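Local coordinates for endo-1,4-beta-mannanase (Eisenia fetida, PDB 5Y6T), which probably hydrolyses internal beta-1,4-mannosidic linkages in mannan chains as a GH5-family endo-mannanase, at residues N28-Q32 and A50-Y54; L99-D104 and L153-L159; Y107-L112 and D361-Q365. One frame throughout, in Å; residues are numbered along the deposited sequence.

Contact 1 (N28-Q32 and A50-Y54)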
loop_
_atom_site.group_PDB
_atom_site.type_symbol
_atom_site.label_atom_id
_atom_site.label_comp_id
_atom_site.label_asym_id
_atom_site.label_seq_id
_atom_site.Cartn_x
_atom_site.Cartn_y
_atom_site.Cartn_z
ATOM N N ASN A 28 -3.193 2.355 -8.773
ATOM C CA ASN A 28 -3.169 3.318 -7.737
ATOM C C ASN A 28 -4.052 4.476 -8.196
ATOM O O ASN A 28 -3.922 4.898 -9.351
ATOM C CB ASN A 28 -1.769 3.863 -7.518
ATOM C CG ASN A 28 -0.850 2.888 -6.859
ATOM O OD1 ASN A 28 -0.716 2.911 -5.649
ATOM N ND2 ASN A 28 -0.146 2.095 -7.663
ATOM N N ILE A 29 -4.898 4.976 -7.313
ATOM C CA ILE A 29 -5.713 6.206 -7.660
ATOM C C ILE A 29 -4.748 7.390 -7.927
ATOM O O ILE A 29 -4.880 7.995 -8.992
ATOM C CB ILE A 29 -6.892 6.494 -6.745
ATOM C CG1 ILE A 29 -7.780 5.259 -6.676
ATOM C CG2 ILE A 29 -7.694 7.694 -7.207
ATOM C CD1 ILE A 29 -8.183 4.695 -8.005
ATOM N N ALA A 30 -3.790 7.708 -7.068
ATOM C CA ALA A 30 -3.752 7.369 -5.628
ATOM C C ALA A 30 -4.583 8.337 -4.761
ATOM O O ALA A 30 -4.816 8.103 -3.573
ATOM C CB ALA A 30 -2.351 7.311 -5.132
ATOM N N TRP A 31 -5.076 9.384 -5.389
ATOM C CA TRP A 31 -5.914 10.397 -4.788
ATOM C C TRP A 31 -6.663 11.149 -5.868
ATOM O O TRP A 31 -6.379 10.993 -7.021
ATOM C CB TRP A 31 -5.142 11.437 -3.988
ATOM C CG TRP A 31 -4.075 12.167 -4.812
ATOM C CD1 TRP A 31 -4.254 13.225 -5.654
ATOM C CD2 TRP A 31 -2.717 11.786 -4.923
ATOM N NE1 TRP A 31 -3.051 13.563 -6.234
ATOM C CE2 TRP A 31 -2.090 12.684 -5.818
ATOM C CE3 TRP A 31 -1.957 10.738 -4.371
ATOM C CZ2 TRP A 31 -0.693 12.624 -6.109
ATOM C CZ3 TRP A 31 -0.581 10.677 -4.670
ATOM C CH2 TRP A 31 0.020 11.571 -5.558
ATOM N N GLN A 32 -7.659 11.913 -5.440
ATOM C CA GLN A 32 -8.287 12.950 -6.309
ATOM C C GLN A 32 -7.807 14.304 -5.819
ATOM O O GLN A 32 -7.109 15.035 -6.548
ATOM C CB GLN A 32 -9.804 12.839 -6.264
ATOM C CG GLN A 32 -10.588 13.887 -7.067
ATOM C CD GLN A 32 -10.335 13.824 -8.561
ATOM O OE1 GLN A 32 -9.858 12.834 -9.101
ATOM N NE2 GLN A 32 -10.634 14.921 -9.232
ATOM N N ALA A 50 -15.967 11.852 -8.332
ATOM C CA ALA A 50 -14.746 11.555 -9.042
ATOM C C ALA A 50 -14.177 10.201 -8.581
ATOM O O ALA A 50 -13.814 9.423 -9.397
ATOM C CB ALA A 50 -13.721 12.675 -8.875
ATOM N N LEU A 51 -14.197 9.936 -7.293
ATOM C CA LEU A 51 -13.612 8.717 -6.701
ATOM C C LEU A 51 -14.416 7.496 -7.134
ATOM O O LEU A 51 -13.861 6.471 -7.531
ATOM C CB LEU A 51 -13.486 8.823 -5.204
ATOM C CG LEU A 51 -12.394 9.824 -4.697
ATOM C CD1 LEU A 51 -12.503 10.181 -3.227
ATOM C CD2 LEU A 51 -10.994 9.361 -4.990
ATOM N N GLU A 52 -15.731 7.612 -7.119
ATOM C CA GLU A 52 -16.577 6.503 -7.548
ATOM C C GLU A 52 -16.461 6.222 -9.038
ATOM O O GLU A 52 -16.532 5.082 -9.424
ATOM C CB GLU A 52 -18.031 6.752 -7.118
ATOM C CG GLU A 52 -18.154 6.821 -5.599
ATOM C CD GLU A 52 -19.556 7.190 -5.044
ATOM O OE1 GLU A 52 -20.516 7.310 -5.830
ATOM O OE2 GLU A 52 -19.693 7.301 -3.800
ATOM N N ASP A 53 -16.279 7.267 -9.852
ATOM C CA ASP A 53 -16.044 7.136 -11.249
ATOM C C ASP A 53 -14.731 6.340 -11.463
ATOM O O ASP A 53 -14.668 5.522 -12.375
ATOM C CB ASP A 53 -16.009 8.522 -11.904
ATOM C CG ASP A 53 -15.879 8.485 -13.402
ATOM O OD1 ASP A 53 -16.751 7.930 -14.068
ATOM O OD2 ASP A 53 -14.867 8.978 -13.891
ATOM N N TYR A 54 -13.706 6.531 -10.623
ATOM C CA TYR A 54 -12.494 5.734 -10.845
ATOM C C TYR A 54 -12.794 4.262 -10.668
ATOM O O TYR A 54 -12.258 3.415 -11.379
ATOM C CB TYR A 54 -11.412 6.122 -9.868
ATOM C CG TYR A 54 -10.703 7.374 -10.209
ATOM C CD1 TYR A 54 -9.962 7.476 -11.358
ATOM C CD2 TYR A 54 -10.677 8.424 -9.309
ATOM C CE1 TYR A 54 -9.262 8.661 -11.634
ATOM C CE2 TYR A 54 -9.982 9.582 -9.573
ATOM C CZ TYR A 54 -9.286 9.682 -10.726
ATOM O OH TYR A 54 -8.601 10.834 -10.909
#
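I29 lays its CG2 methyl over one face of the Y54 ring, 4.1 Å from the ring centroid and 26° off the normal, a CH-pi contact at the buried end of this interface. CG2 stands anti to the backbone N of I29, while the other branch, beside that N, carries CD1 to Y54 CB at the root of the tyrosine. L51 adds a second hydrophobic surface: its CD2 comes within 4.3 Å of I29 CG2 and also meets Q32 CB. Branched aliphatic chains suit this buried place because I29 can cover the ring with one methyl while L51 fills in beside it.

Toward Q32 the packing gives way to a polar, partly exposed margin. The phenol OH of Y54 donates to Q32 OE1 at 3.0 Å, meeting the amide oxygen nearly head-on (C=O...donor angle 167°). Q32 reaches this position by a bend at chi2 (63°), which swings the amide to the edge of the ring and sets CD 3.6 Å from A50 CB. A50, on the loop-facing side of helix 42-60, is small enough for the amide to lie close. Glutamine suits the solvent side, since its CH2 groups pack and its head still bonds.

W31, by contrast, turns from the helix toward W69. The loop leaves strand 20-28 through a cis peptide before A30 and rests on helix 42-60, a beta-alpha unit at the C-terminal end of the strand, the side where the (beta/alpha)8 barrels of GH5 enzymes carry their active sites.

Contact 2 (L99-D104 and L153-L159)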
loop_
_atom_site.group_PDB
_atom_site.type_symbol
_atom_site.label_atom_id
_atom_site.label_comp_id
_atom_site.label_asym_id
_atom_site.label_seq_id
_atom_site.Cartn_x
_atom_site.Cartn_y
_atom_site.Cartn_z
ATOM N N LEU A 99 -15.329 6.616 3.604
ATOM C CA LEU A 99 -14.752 5.380 3.110
ATOM C C LEU A 99 -15.806 4.259 2.918
ATOM O O LEU A 99 -15.686 3.435 2.020
ATOM C CB LEU A 99 -13.674 4.883 4.058
ATOM C CG LEU A 99 -12.375 5.633 4.007
ATOM C CD1 LEU A 99 -11.563 5.418 5.264
ATOM C CD2 LEU A 99 -11.586 5.243 2.751
ATOM N N ALA A 100 -16.777 4.207 3.835
ATOM C CA ALA A 100 -17.914 3.296 3.739
ATOM C C ALA A 100 -18.610 3.436 2.410
ATOM O O ALA A 100 -18.888 2.446 1.806
ATOM C CB ALA A 100 -18.891 3.383 4.964
ATOM N N GLN A 101 -18.948 4.655 2.024
ATOM C CA GLN A 101 -19.634 4.935 0.753
ATOM C C GLN A 101 -18.759 4.421 -0.410
ATOM O O GLN A 101 -19.227 3.721 -1.321
ATOM C CB GLN A 101 -19.849 6.419 0.582
ATOM C CG GLN A 101 -20.924 7.087 1.435
ATOM C CD GLN A 101 -21.174 8.517 0.965
ATOM O OE1 GLN A 101 -21.577 8.741 -0.182
ATOM N NE2 GLN A 101 -20.754 9.491 1.786
ATOM N N PHE A 102 -17.468 4.705 -0.309
ATOM C CA PHE A 102 -16.508 4.335 -1.380
ATOM C C PHE A 102 -16.447 2.792 -1.504
ATOM O O PHE A 102 -16.592 2.230 -2.581
ATOM C CB PHE A 102 -15.147 4.924 -1.037
ATOM C CG PHE A 102 -14.092 4.684 -2.085
ATOM C CD1 PHE A 102 -14.131 5.393 -3.277
ATOM C CD2 PHE A 102 -13.008 3.894 -1.806
ATOM C CE1 PHE A 102 -13.164 5.234 -4.233
ATOM C CE2 PHE A 102 -12.006 3.745 -2.739
ATOM C CZ PHE A 102 -12.056 4.434 -3.951
ATOM N N LEU A 103 -16.387 2.131 -0.358
ATOM C CA LEU A 103 -16.340 0.697 -0.296
ATOM C C LEU A 103 -17.624 0.034 -0.719
ATOM O O LEU A 103 -17.590 -1.043 -1.337
ATOM C CB LEU A 103 -15.957 0.213 1.108
ATOM C CG LEU A 103 -14.520 0.512 1.534
ATOM C CD1 LEU A 103 -14.312 0.445 2.999
ATOM C CD2 LEU A 103 -13.554 -0.454 0.856
ATOM N N ASP A 104 -18.759 0.682 -0.446
ATOM C CA ASP A 104 -20.016 0.139 -0.967
ATOM C C ASP A 104 -20.066 0.176 -2.503
ATOM O O ASP A 104 -20.615 -0.744 -3.114
ATOM C CB ASP A 104 -21.213 0.897 -0.354
ATOM C CG ASP A 104 -21.410 0.643 1.104
ATOM O OD1 ASP A 104 -20.780 -0.298 1.748
ATOM O OD2 ASP A 104 -22.256 1.383 1.626
ATOM N N LEU A 153 -15.368 -0.536 9.690
ATOM C CA LEU A 153 -15.275 -0.975 8.288
ATOM C C LEU A 153 -15.031 -2.461 8.070
ATOM O O LEU A 153 -14.792 -2.937 6.936
ATOM C CB LEU A 153 -14.225 -0.112 7.515
ATOM C CG LEU A 153 -14.590 1.347 7.507
ATOM C CD1 LEU A 153 -13.414 2.058 6.846
ATOM C CD2 LEU A 153 -15.853 1.625 6.733
ATOM N N SER A 154 -14.981 -3.198 9.185
ATOM C CA SER A 154 -14.543 -4.618 9.202
ATOM C C SER A 154 -15.480 -5.583 8.552
ATOM O O SER A 154 -15.140 -6.731 8.406
ATOM C CB SER A 154 -14.316 -5.084 10.659
ATOM O OG SER A 154 -15.527 -5.116 11.409
ATOM N N GLY A 155 -16.670 -5.108 8.190
ATOM C CA GLY A 155 -17.601 -5.943 7.453
ATOM C C GLY A 155 -17.738 -5.652 5.975
ATOM O O GLY A 155 -18.410 -6.375 5.254
ATOM N N LYS A 156 -16.968 -4.682 5.477
ATOM C CA LYS A 156 -17.090 -4.272 4.090
ATOM C C LYS A 156 -16.320 -5.305 3.235
ATOM O O LYS A 156 -15.105 -5.452 3.308
ATOM C CB LYS A 156 -16.513 -2.886 3.894
ATOM C CG LYS A 156 -17.222 -1.805 4.661
ATOM C CD LYS A 156 -18.604 -1.590 4.153
ATOM C CE LYS A 156 -19.296 -0.505 4.958
ATOM N NZ LYS A 156 -20.721 -0.341 4.516
ATOM N N VAL A 157 -17.044 -5.996 2.383
ATOM C CA VAL A 157 -16.473 -7.078 1.587
ATOM C C VAL A 157 -15.439 -6.616 0.564
ATOM O O VAL A 157 -14.500 -7.333 0.240
ATOM C CB VAL A 157 -17.597 -7.875 0.912
ATOM C CG1 VAL A 157 -17.012 -8.986 0.078
ATOM C CG2 VAL A 157 -18.410 -8.518 2.044
ATOM N N ALA A 158 -15.601 -5.401 0.075
ATOM C CA ALA A 158 -14.644 -4.831 -0.894
ATOM C C ALA A 158 -13.388 -4.279 -0.248
ATOM O O ALA A 158 -12.551 -3.690 -0.985
ATOM C CB ALA A 158 -15.290 -3.733 -1.712
ATOM N N LEU A 159 -13.250 -4.361 1.082
ATOM C CA LEU A 159 -12.017 -3.871 1.728
ATOM C C LEU A 159 -10.980 -4.969 1.556
ATOM O O LEU A 159 -11.023 -5.985 2.252
ATOM C CB LEU A 159 -12.246 -3.572 3.175
ATOM C CG LEU A 159 -11.163 -3.021 4.103
ATOM C CD1 LEU A 159 -10.083 -2.279 3.347
ATOM C CD2 LEU A 159 -11.773 -2.170 5.223
HETATM O O HOH W 1 -17.629 -3.184 0.676
HETATM O O HOH W 2 -22.133 2.217 4.454
#
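An alpha-to-beta loop of the barrel, linking helix 135-152 to strand 159-163, packs here against helix 95-108, with L103 directed at the loop and the carboxylate of D104 reaching K156. The loop is folded by two successive type I turns, L153 to K156 and K156 to L159, which share K156 and turn its side chain to the helix.

That lysine bends at chi2 (-67°) and then runs extended, so its methylenes pass L103 CD1, 4.0 Å from K156 CG, and its CE lies 3.9 Å from A100 CB. Its NZ ends 2.8 Å from D104 OD1 in a salt bridge using the syn lone pair of OD1; a water between D104 OD2 and K156 NZ links the second oxygen. A long chain with a charged end suits a site that is apolar at its base and polar at its tip.

In the (beta/alpha)8 fold such neighbouring units lie side by side, and the inner layer is aliphatic. L103 CD2 packs 4.1 Å from L159 CB. L153 splits its methyls, CD1 to L99 CB at 4.0 Å and CD2 to A100 CB at 3.9 Å. Near the end of the loop, the small A158 brings CB within 3.6 Å of L103 O, and one water bridges that carbonyl to A158 N.

Contact 3 (Y107-L112 and D361-Q365)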
loop_
_atom_site.group_PDB
_atom_site.type_symbol
_atom_site.label_atom_id
_atom_site.label_comp_id
_atom_site.label_asym_id
_atom_site.label_seq_id
_atom_site.Cartn_x
_atom_site.Cartn_y
_atom_site.Cartn_z
ATOM N N TYR A 107 -17.831 -2.557 -3.785
ATOM C CA TYR A 107 -18.475 -3.872 -3.728
ATOM C C TYR A 107 -19.444 -4.087 -4.882
ATOM O O TYR A 107 -19.455 -5.135 -5.528
ATOM C CB TYR A 107 -19.180 -3.997 -2.390
ATOM C CG TYR A 107 -19.996 -5.246 -2.216
ATOM C CD1 TYR A 107 -19.397 -6.459 -2.117
ATOM C CD2 TYR A 107 -21.371 -5.163 -2.013
ATOM C CE1 TYR A 107 -20.158 -7.633 -1.923
ATOM C CE2 TYR A 107 -22.146 -6.337 -1.820
ATOM C CZ TYR A 107 -21.516 -7.543 -1.767
ATOM O OH TYR A 107 -22.251 -8.701 -1.597
ATOM N N ALA A 108 -20.209 -3.054 -5.178
ATOM C CA ALA A 108 -21.190 -3.087 -6.270
ATOM C C ALA A 108 -20.511 -3.309 -7.627
ATOM O O ALA A 108 -21.101 -3.846 -8.560
ATOM C CB ALA A 108 -21.994 -1.814 -6.295
ATOM N N ASN A 109 -19.243 -2.929 -7.721
ATOM C CA ASN A 109 -18.447 -3.127 -8.936
ATOM C C ASN A 109 -17.404 -4.211 -8.930
ATOM O O ASN A 109 -16.596 -4.332 -9.825
ATOM C CB ASN A 109 -17.851 -1.767 -9.242
ATOM C CG ASN A 109 -18.894 -0.800 -9.756
ATOM O OD1 ASN A 109 -19.169 -0.804 -10.941
ATOM N ND2 ASN A 109 -19.417 0.072 -8.896
ATOM N N ASN A 110 -17.411 -5.029 -7.886
ATOM C CA ASN A 110 -16.466 -6.116 -7.726
ATOM C C ASN A 110 -14.978 -5.703 -7.758
ATOM O O ASN A 110 -14.158 -6.321 -8.453
ATOM C CB ASN A 110 -16.717 -7.229 -8.714
ATOM C CG ASN A 110 -18.072 -7.879 -8.492
ATOM O OD1 ASN A 110 -18.339 -8.430 -7.396
ATOM N ND2 ASN A 110 -18.926 -7.836 -9.523
ATOM N N VAL A 111 -14.708 -4.588 -7.107
ATOM C CA VAL A 111 -13.348 -4.041 -6.985
ATOM C C VAL A 111 -12.923 -4.036 -5.510
ATOM O O VAL A 111 -13.666 -3.584 -4.637
ATOM C CB VAL A 111 -13.337 -2.606 -7.505
ATOM C CG1 VAL A 111 -12.055 -1.874 -7.221
ATOM C CG2 VAL A 111 -13.662 -2.592 -8.985
ATOM N N LEU A 112 -11.744 -4.617 -5.263
ATOM C CA LEU A 112 -11.106 -4.654 -3.968
ATOM C C LEU A 112 -10.273 -3.390 -3.733
ATOM O O LEU A 112 -9.454 -2.990 -4.564
ATOM C CB LEU A 112 -10.213 -5.884 -3.884
ATOM C CG LEU A 112 -11.037 -7.190 -3.657
ATOM C CD1 LEU A 112 -10.233 -8.452 -3.967
ATOM C CD2 LEU A 112 -11.621 -7.242 -2.256
ATOM N N ASP A 361 -11.005 -12.018 -12.901
ATOM C CA ASP A 361 -12.398 -11.530 -12.933
ATOM C C ASP A 361 -13.085 -11.998 -11.653
ATOM O O ASP A 361 -13.821 -12.995 -11.629
ATOM C CB ASP A 361 -13.206 -12.047 -14.154
ATOM C CG ASP A 361 -12.605 -11.611 -15.506
ATOM O OD1 ASP A 361 -11.701 -10.724 -15.596
ATOM O OD2 ASP A 361 -13.012 -12.177 -16.522
ATOM N N ILE A 362 -12.831 -11.288 -10.582
ATOM C CA ILE A 362 -13.316 -11.653 -9.274
ATOM C C ILE A 362 -14.764 -11.212 -9.115
ATOM O O ILE A 362 -15.189 -10.188 -9.675
ATOM C CB ILE A 362 -12.398 -10.987 -8.239
ATOM C CG1 ILE A 362 -11.029 -11.645 -8.289
ATOM C CG2 ILE A 362 -12.972 -11.096 -6.834
ATOM C CD1 ILE A 362 -9.951 -10.794 -7.669
ATOM N N ILE A 363 -15.498 -11.975 -8.297
ATOM C CA ILE A 363 -16.901 -11.673 -7.964
ATOM C C ILE A 363 -16.979 -11.708 -6.454
ATOM O O ILE A 363 -16.641 -12.690 -5.806
ATOM C CB ILE A 363 -17.861 -12.686 -8.595
ATOM C CG1 ILE A 363 -17.791 -12.572 -10.112
ATOM C CG2 ILE A 363 -19.279 -12.388 -8.182
ATOM C CD1 ILE A 363 -18.454 -11.368 -10.720
ATOM N N LEU A 364 -17.280 -10.563 -5.893
ATOM C CA LEU A 364 -17.325 -10.407 -4.479
ATOM C C LEU A 364 -18.547 -10.965 -3.774
ATOM O O LEU A 364 -18.447 -11.244 -2.609
ATOM C CB LEU A 364 -17.130 -8.933 -4.096
ATOM C CG LEU A 364 -15.739 -8.472 -4.557
ATOM C CD1 LEU A 364 -15.603 -7.064 -4.061
ATOM C CD2 LEU A 364 -14.597 -9.275 -3.968
ATOM N N GLN A 365 -19.646 -11.162 -4.480
ATOM C CA GLN A 365 -20.840 -11.823 -3.903
ATOM C C GLN A 365 -20.522 -13.194 -3.311
ATOM O O GLN A 365 -20.114 -14.118 -4.024
ATOM C CB GLN A 365 -21.986 -11.946 -4.936
ATOM C CG GLN A 365 -21.952 -13.202 -5.814
ATOM C CD GLN A 365 -23.191 -13.372 -6.683
ATOM O OE1 GLN A 365 -24.267 -13.732 -6.185
ATOM N NE2 GLN A 365 -23.044 -13.130 -7.983
HETATM O O HOH W 3 -13.628 -8.035 -10.243
HETATM O O HOH W 4 -20.484 -9.504 -6.650
#
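N110 takes a left-handed backbone conformation (phi 56°) as the C-prime residue of a Schellman motif, with N110 N bonded to Y107 O and V111 N to A106 O, and its CA comes 5.4 Å from that of L364. Asparagine tolerates positive phi well, and here its amide is also put to work. With CG placed opposite the carbonyl carbon, OD1 receives the backbone N-H of L364 at 2.8 Å. The bond is fairly straight at hydrogen (164°), yet the donor stands above the carbonyl plane, 37° out of it. On the nitrogen side of the same amide, I363 CD1 approaches N110 ND2 to 3.8 Å.

L364 is the main apolar side chain of the contact. Its CB lies 3.9 Å from Y107 CD1, while its two methyls part: CD1 sits against N110 CA and C, and CD2 meets L112 CD2 at 4.0 Å. A branched leucine can thus fill the space between three neighbours. I362 makes a more distant approach to L112, 4.4 Å between their CD1 atoms, and packs on strands 14-17 and 20-28 as well. Outward, Y107 and the poorly ordered Q365 mark the exposed border.

The end of the modelled chain packs and bonds against the helix-to-strand connection between helix 95-108 and strand 112-119, at the N-terminal end of the strands of the (beta/alpha)8 barrel.

Overall arrangement
Contact 2 is the most buried of the three, whereas contacts 1 and 3 are partly buried with polar or exposed margins. Contacts 2 and 3 share helix 95-108 and meet directly, A158 CB lying 3.3 Å from V111 O; contact 1 touches contact 2 where L51 O packs against F102 CE1. Contact 1 involves a loop at the C-terminal end of strand 20-28, while the other two concern connections at the N-terminal ends of strands 159-163 and 112-119. Their polar chemistry differs accordingly: a phenol-to-amide bond on the solvent side of contact 1, a charged pair at the border of contact 2, and a side-chain amide holding tail backbone in contact 3.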